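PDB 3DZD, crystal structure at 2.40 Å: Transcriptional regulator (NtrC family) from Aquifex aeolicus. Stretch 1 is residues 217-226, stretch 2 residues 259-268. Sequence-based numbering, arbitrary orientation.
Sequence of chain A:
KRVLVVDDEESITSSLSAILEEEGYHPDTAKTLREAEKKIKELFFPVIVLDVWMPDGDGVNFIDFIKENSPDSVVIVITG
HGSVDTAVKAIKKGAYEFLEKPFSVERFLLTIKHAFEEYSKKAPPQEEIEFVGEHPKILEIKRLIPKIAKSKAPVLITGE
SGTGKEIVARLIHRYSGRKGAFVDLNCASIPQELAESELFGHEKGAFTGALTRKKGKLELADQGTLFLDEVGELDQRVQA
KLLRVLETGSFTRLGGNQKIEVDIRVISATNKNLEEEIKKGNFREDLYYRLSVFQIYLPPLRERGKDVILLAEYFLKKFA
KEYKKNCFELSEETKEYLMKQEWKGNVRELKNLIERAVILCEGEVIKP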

ATOM      1  N   LYS A 217       5.065 -15.003  -1.544  1.00 48.57           N
ATOM      2  CA  LYS A 217       3.833 -14.532  -0.927  1.00 48.11           C
ATOM      3  C   LYS A 217       3.743 -14.991   0.531  1.00 47.63           C
ATOM      4  O   LYS A 217       3.225 -14.272   1.385  1.00 45.87           O
ATOM      5  CB  LYS A 217       2.618 -15.051  -1.701  1.00 49.44           C
ATOM      6  CG  LYS A 217       2.656 -14.783  -3.188  1.00 53.00           C
ATOM      7  CD  LYS A 217       2.111 -13.404  -3.528  1.00 63.31           C
ATOM      8  CE  LYS A 217       1.513 -13.375  -4.934  1.00 56.47           C
ATOM      9  NZ  LYS A 217       0.879 -12.066  -5.248  1.00 60.84           N
ATOM     10  N   LEU A 218       4.227 -16.194   0.817  1.00 43.15           N
ATOM     11  CA  LEU A 218       4.235 -16.669   2.199  1.00 50.93           C
ATOM     12  C   LEU A 218       4.843 -15.596   3.101  1.00 47.21           C
ATOM     13  O   LEU A 218       4.260 -15.210   4.110  1.00 48.57           O
ATOM     14  CB  LEU A 218       5.021 -17.976   2.327  1.00 49.97           C
ATOM     15  CG  LEU A 218       4.292 -19.246   1.894  1.00 53.92           C
ATOM     16  CD1 LEU A 218       5.267 -20.371   1.579  1.00 46.56           C
ATOM     17  CD2 LEU A 218       3.317 -19.662   2.972  1.00 55.41           C
ATOM     18  N   GLU A 219       6.004 -15.102   2.693  1.00 61.25           N
ATOM     19  CA  GLU A 219       6.749 -14.095   3.433  1.00 67.28           C
ATOM     20  C   GLU A 219       6.074 -12.722   3.431  1.00 59.89           C
ATOM     21  O   GLU A 219       6.134 -11.991   4.421  1.00 55.26           O
ATOM     22  CB  GLU A 219       8.142 -13.985   2.823  1.00 66.07           C
ATOM     23  CG  GLU A 219       9.076 -13.045   3.528  1.00 73.26           C
ATOM     24  CD  GLU A 219      10.474 -13.133   2.956  1.00 83.56           C
ATOM     25  OE1 GLU A 219      10.686 -13.980   2.060  1.00 81.38           O
ATOM     26  OE2 GLU A 219      11.355 -12.362   3.400  1.00 90.41           O
ATOM     27  N   LEU A 220       5.442 -12.370   2.316  1.00 45.65           N
ATOM     28  CA  LEU A 220       4.780 -11.071   2.194  1.00 46.98           C
ATOM     29  C   LEU A 220       3.545 -10.991   3.085  1.00 49.20           C
ATOM     30  O   LEU A 220       3.034  -9.907   3.363  1.00 48.71           O
ATOM     31  CB  LEU A 220       4.385 -10.805   0.740  1.00 47.35           C
ATOM     32  CG  LEU A 220       5.531 -10.482  -0.223  1.00 49.98           C
ATOM     33  CD1 LEU A 220       5.148 -10.794  -1.656  1.00 48.31           C
ATOM     34  CD2 LEU A 220       5.947  -9.036  -0.084  1.00 50.80           C
ATOM     35  N   ALA A 221       3.070 -12.147   3.535  1.00 41.86           N
ATOM     36  CA  ALA A 221       1.848 -12.208   4.326  1.00 41.44           C
ATOM     37  C   ALA A 221       2.131 -12.241   5.824  1.00 37.65           C
ATOM     38  O   ALA A 221       1.213 -12.345   6.630  1.00 38.07           O
ATOM     39  CB  ALA A 221       1.014 -13.407   3.911  1.00 43.62           C
ATOM     40  N   ASP A 222       3.406 -12.148   6.185  1.00 42.99           N
ATOM     41  CA  ASP A 222       3.817 -12.136   7.584  1.00 38.02           C
ATOM     42  C   ASP A 222       2.936 -11.211   8.415  1.00 37.58           C
ATOM     43  O   ASP A 222       2.730 -10.045   8.074  1.00 37.45           O
ATOM     44  CB  ASP A 222       5.282 -11.712   7.702  1.00 48.81           C
ATOM     45  CG  ASP A 222       5.915 -12.132   9.029  1.00 50.86           C
ATOM     46  OD1 ASP A 222       5.360 -13.009   9.732  1.00 43.28           O
ATOM     47  OD2 ASP A 222       6.983 -11.583   9.357  1.00 61.22           O
ATOM     48  N   GLN A 223       2.408 -11.757   9.503  1.00 40.16           N
ATOM     49  CA  GLN A 223       1.492 -11.045  10.397  1.00 46.92           C
ATOM     50  C   GLN A 223       0.223 -10.554   9.706  1.00 46.70           C
ATOM     51  O   GLN A 223      -0.513  -9.740  10.256  1.00 44.35           O
ATOM     52  CB  GLN A 223       2.197  -9.889  11.104  1.00 52.52           C
ATOM     53  CG  GLN A 223       3.421 -10.321  11.905  1.00 63.26           C
ATOM     54  CD  GLN A 223       3.834  -9.288  12.939  1.00 66.68           C
ATOM     55  OE1 GLN A 223       3.174  -9.124  13.971  1.00 77.39           O
ATOM     56  NE2 GLN A 223       4.931  -8.589  12.671  1.00 70.56           N
ATOM     57  N   GLY A 224      -0.031 -11.063   8.506  1.00 39.59           N
ATOM     58  CA  GLY A 224      -1.249 -10.752   7.787  1.00 40.69           C
ATOM     59  C   GLY A 224      -2.033 -11.990   7.387  1.00 37.32           C
ATOM     60  O   GLY A 224      -2.042 -13.003   8.084  1.00 41.41           O
ATOM     61  N   THR A 225      -2.686 -11.905   6.241  1.00 38.43           N
ATOM     62  CA  THR A 225      -3.580 -12.961   5.794  1.00 42.32           C
ATOM     63  C   THR A 225      -3.213 -13.329   4.377  1.00 44.39           C
ATOM     64  O   THR A 225      -3.127 -12.468   3.504  1.00 42.85           O
ATOM     65  CB  THR A 225      -5.048 -12.506   5.834  1.00 43.64           C
ATOM     66  OG1 THR A 225      -5.427 -12.241   7.191  1.00 46.70           O
ATOM     67  CG2 THR A 225      -5.968 -13.574   5.248  1.00 46.19           C
ATOM     68  N   LEU A 226      -2.965 -14.610   4.162  1.00 37.95           N
ATOM     69  CA  LEU A 226      -2.679 -15.128   2.835  1.00 43.06           C
ATOM     70  C   LEU A 226      -3.958 -15.753   2.288  1.00 37.22           C
ATOM     71  O   LEU A 226      -4.484 -16.689   2.885  1.00 37.36           O
ATOM     72  CB  LEU A 226      -1.579 -16.187   2.924  1.00 37.26           C
ATOM     73  CG  LEU A 226      -1.093 -16.792   1.613  1.00 37.34           C
ATOM     74  CD1 LEU A 226      -0.248 -15.785   0.854  1.00 39.81           C
ATOM     75  CD2 LEU A 226      -0.310 -18.067   1.882  1.00 38.13           C
ATOM     76  N   LYS A 259      16.348 -20.728   6.900  1.00 61.16           N
ATOM     77  CA  LYS A 259      15.060 -21.002   7.508  1.00 61.50           C
ATOM     78  C   LYS A 259      14.302 -19.703   7.735  1.00 59.72           C
ATOM     79  O   LYS A 259      14.829 -18.759   8.326  1.00 57.25           O
ATOM     80  CB  LYS A 259      15.253 -21.712   8.842  1.00 67.44           C
ATOM     81  CG  LYS A 259      14.073 -22.554   9.274  1.00 76.56           C
ATOM     82  CD  LYS A 259      14.176 -23.965   8.708  1.00 83.92           C
ATOM     83  CE  LYS A 259      13.148 -24.883   9.356  1.00 92.26           C
ATOM     84  NZ  LYS A 259      13.116 -24.721  10.842  1.00 91.26           N
ATOM     85  N   ILE A 260      13.064 -19.656   7.262  1.00 53.80           N
ATOM     86  CA  ILE A 260      12.237 -18.473   7.435  1.00 54.60           C
ATOM     87  C   ILE A 260      10.942 -18.808   8.159  1.00 53.19           C
ATOM     88  O   ILE A 260      10.178 -19.668   7.724  1.00 58.88           O
ATOM     89  CB  ILE A 260      11.903 -17.814   6.101  1.00 46.07           C
ATOM     90  CG1 ILE A 260      13.167 -17.677   5.250  1.00 48.01           C
ATOM     91  CG2 ILE A 260      11.264 -16.453   6.337  1.00 40.58           C
ATOM     92  CD1 ILE A 260      12.998 -16.780   4.043  1.00 41.53           C
ATOM     93  N   GLU A 261      10.708 -18.126   9.272  1.00 50.60           N
ATOM     94  CA  GLU A 261       9.500 -18.329  10.058  1.00 57.07           C
ATOM     95  C   GLU A 261       8.436 -17.330   9.640  1.00 58.37           C
ATOM     96  O   GLU A 261       8.703 -16.131   9.580  1.00 58.04           O
ATOM     97  CB  GLU A 261       9.801 -18.147  11.541  1.00 64.20           C
ATOM     98  CG  GLU A 261      10.787 -19.144  12.097  1.00 75.82           C
ATOM     99  CD  GLU A 261      10.722 -19.226  13.604  1.00 89.16           C
ATOM    100  OE1 GLU A 261      10.377 -18.204  14.237  1.00 91.87           O
ATOM    101  OE2 GLU A 261      11.011 -20.312  14.150  1.00 89.13           O
ATOM    102  N   VAL A 262       7.236 -17.819   9.340  1.00 53.82           N
ATOM    103  CA  VAL A 262       6.127 -16.923   9.038  1.00 51.73           C
ATOM    104  C   VAL A 262       4.983 -17.029  10.024  1.00 50.02           C
ATOM    105  O   VAL A 262       4.850 -18.000  10.767  1.00 53.49           O
ATOM    106  CB  VAL A 262       5.568 -17.103   7.613  1.00 53.98           C
ATOM    107  CG1 VAL A 262       5.806 -15.839   6.784  1.00 55.20           C
ATOM    108  CG2 VAL A 262       6.157 -18.338   6.952  1.00 56.40           C
ATOM    109  N   ASP A 263       4.160 -15.998  10.027  1.00 47.70           N
ATOM    110  CA  ASP A 263       2.995 -15.972  10.879  1.00 57.47           C
ATOM    111  C   ASP A 263       1.846 -15.486  10.014  1.00 48.19           C
ATOM    112  O   ASP A 263       1.644 -14.288   9.854  1.00 48.31           O
ATOM    113  CB  ASP A 263       3.241 -15.042  12.066  1.00 56.93           C
ATOM    114  CG  ASP A 263       1.979 -14.725  12.836  1.00 66.74           C
ATOM    115  OD1 ASP A 263       1.266 -15.660  13.265  1.00 62.17           O
ATOM    116  OD2 ASP A 263       1.705 -13.521  13.020  1.00 70.63           O
ATOM    117  N   ILE A 264       1.114 -16.422   9.425  1.00 52.01           N
ATOM    118  CA  ILE A 264       0.042 -16.071   8.511  1.00 46.91           C
ATOM    119  C   ILE A 264      -1.263 -16.706   8.928  1.00 48.52           C
ATOM    120  O   ILE A 264      -1.290 -17.820   9.435  1.00 54.19           O
ATOM    121  CB  ILE A 264       0.354 -16.535   7.085  1.00 45.94           C
ATOM    122  CG1 ILE A 264       0.755 -18.008   7.093  1.00 45.09           C
ATOM    123  CG2 ILE A 264       1.466 -15.694   6.475  1.00 48.02           C
ATOM    124  CD1 ILE A 264       1.596 -18.410   5.906  1.00 51.62           C
ATOM    125  N   ARG A 265      -2.346 -15.973   8.727  1.00 37.91           N
ATOM    126  CA  ARG A 265      -3.679 -16.546   8.789  1.00 37.92           C
ATOM    127  C   ARG A 265      -4.047 -16.932   7.363  1.00 37.81           C
ATOM    128  O   ARG A 265      -4.029 -16.099   6.460  1.00 37.58           O
ATOM    129  CB  ARG A 265      -4.668 -15.532   9.347  1.00 38.06           C
ATOM    130  CG  ARG A 265      -5.874 -16.147  10.007  1.00 38.10           C
ATOM    131  CD  ARG A 265      -6.966 -16.474   8.993  1.00 38.25           C
ATOM    132  NE  ARG A 265      -8.101 -17.097   9.668  1.00 38.23           N
ATOM    133  CZ  ARG A 265      -8.990 -16.426  10.395  1.00 39.14           C
ATOM    134  NH1 ARG A 265      -8.875 -15.111  10.533  1.00 42.31           N
ATOM    135  NH2 ARG A 265      -9.982 -17.073  10.991  1.00 40.67           N
ATOM    136  N   VAL A 266      -4.357 -18.204   7.163  1.00 39.16           N
ATOM    137  CA  VAL A 266      -4.613 -18.725   5.833  1.00 42.56           C
ATOM    138  C   VAL A 266      -6.095 -18.765   5.508  1.00 41.47           C
ATOM    139  O   VAL A 266      -6.885 -19.391   6.222  1.00 46.25           O
ATOM    140  CB  VAL A 266      -4.051 -20.141   5.683  1.00 41.79           C
ATOM    141  CG1 VAL A 266      -4.369 -20.689   4.299  1.00 44.52           C
ATOM    142  CG2 VAL A 266      -2.551 -20.133   5.943  1.00 38.83           C
ATOM    143  N   ILE A 267      -6.468 -18.089   4.428  1.00 37.63           N
ATOM    144  CA  ILE A 267      -7.832 -18.176   3.920  1.00 38.36           C
ATOM    145  C   ILE A 267      -7.784 -18.750   2.515  1.00 37.81           C
ATOM    146  O   ILE A 267      -6.992 -18.299   1.682  1.00 37.53           O
ATOM    147  CB  ILE A 267      -8.549 -16.808   3.894  1.00 37.50           C
ATOM    148  CG1 ILE A 267      -8.554 -16.185   5.295  1.00 37.58           C
ATOM    149  CG2 ILE A 267      -9.967 -16.972   3.360  1.00 37.48           C
ATOM    150  CD1 ILE A 267      -9.284 -14.856   5.379  1.00 37.32           C
ATOM    151  N   SER A 268      -8.629 -19.743   2.261  1.00 37.87           N
ATOM    152  CA  SER A 268      -8.640 -20.426   0.982  1.00 38.08           C
ATOM    153  C   SER A 268     -10.010 -20.368   0.368  1.00 37.92           C
ATOM    154  O   SER A 268     -11.004 -20.200   1.067  1.00 38.00           O
ATOM    155  CB  SER A 268      -8.256 -21.888   1.170  1.00 38.34           C
ATOM    156  OG  SER A 268      -6.970 -21.975   1.729  1.00 38.31           O
TER
HETATM  157  O   HOH W   1      -7.118 -12.847   9.274  1.00 43.99           O

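Backbone hydrogen bonding supplies the most regular part of this contact. T225 pairs with R265 and L226 with V266 in parallel register, their CA atoms 4.7 and 5.1 Å apart. R265 N donates to G224 O at 3.1 Å with an N-H...O angle of 179°; L226 N donates to R265 O at 2.9 Å and 148°; I267 N donates to L226 O at 2.9 Å and 170°. The bonds thus alternate in direction, as a parallel ladder requires. Two CA-H...O contacts accompany them: T225 CA lies 3.2 Å from R265 O, and V266 CA lies 3.6 Å from L226 O.

Ahead of the ladder, the type II turn from A221 to G224 is closed by G224 N donating to A221 O at 2.6 Å. It presents Q223 N to D263 O at 2.7 Å, a short bond although its angle is only 133°. Q223 has positive phi (59°); its CA-to-CB bond points away overall, though Q223 CG still lies 3.8 Å from D263 OD2. At G224 an ideal CB would sit 3.2 Å from A221 O, which suits glycine to the position. A weak hydrogen bond joins a side chain to the backbone: D263 N donates to D222 OD1 at 3.2 Å with an angle of 135°. The CA-to-CB bond of D222 points sideways, but its t rotamer brings the carboxylate nearer to stretch 2.

Apolar packing centres on I264, which loses 70 Å² to stretch 1, as L226 does to stretch 2. With chi1 at 51° (p) and chi2 at -157° (t), I264 places CD1 3.6 Å from L218 CD2 and, more loosely, 4.5 Å from L226 CD2. Its other branch is also used, for I264 CG2 lies 3.5 Å from A221 CB, an ordinary contact between two methyl groups. Beside this cluster, V262 CG1 packs 3.2 Å from L218 O and 3.9 Å from E219 CA, against the helix backbone. T225 CG2 meets I267 CD1 at 3.6 Å, so the threonine contributes a methyl as well as a hydroxyl.

The side chains of T225 and R265 share one face of the sheet, where a water links them: it lies 2.8 Å from T225 OG1 and accepts from R265 NH1 at 3.1 Å. The guanidinium end of R265 leads away from stretch 1 and has further hydrogen bonds elsewhere in the structure. L226 and V266 occupy the opposite face. Altogether the two stretches bury 632 Å², summed over both sides.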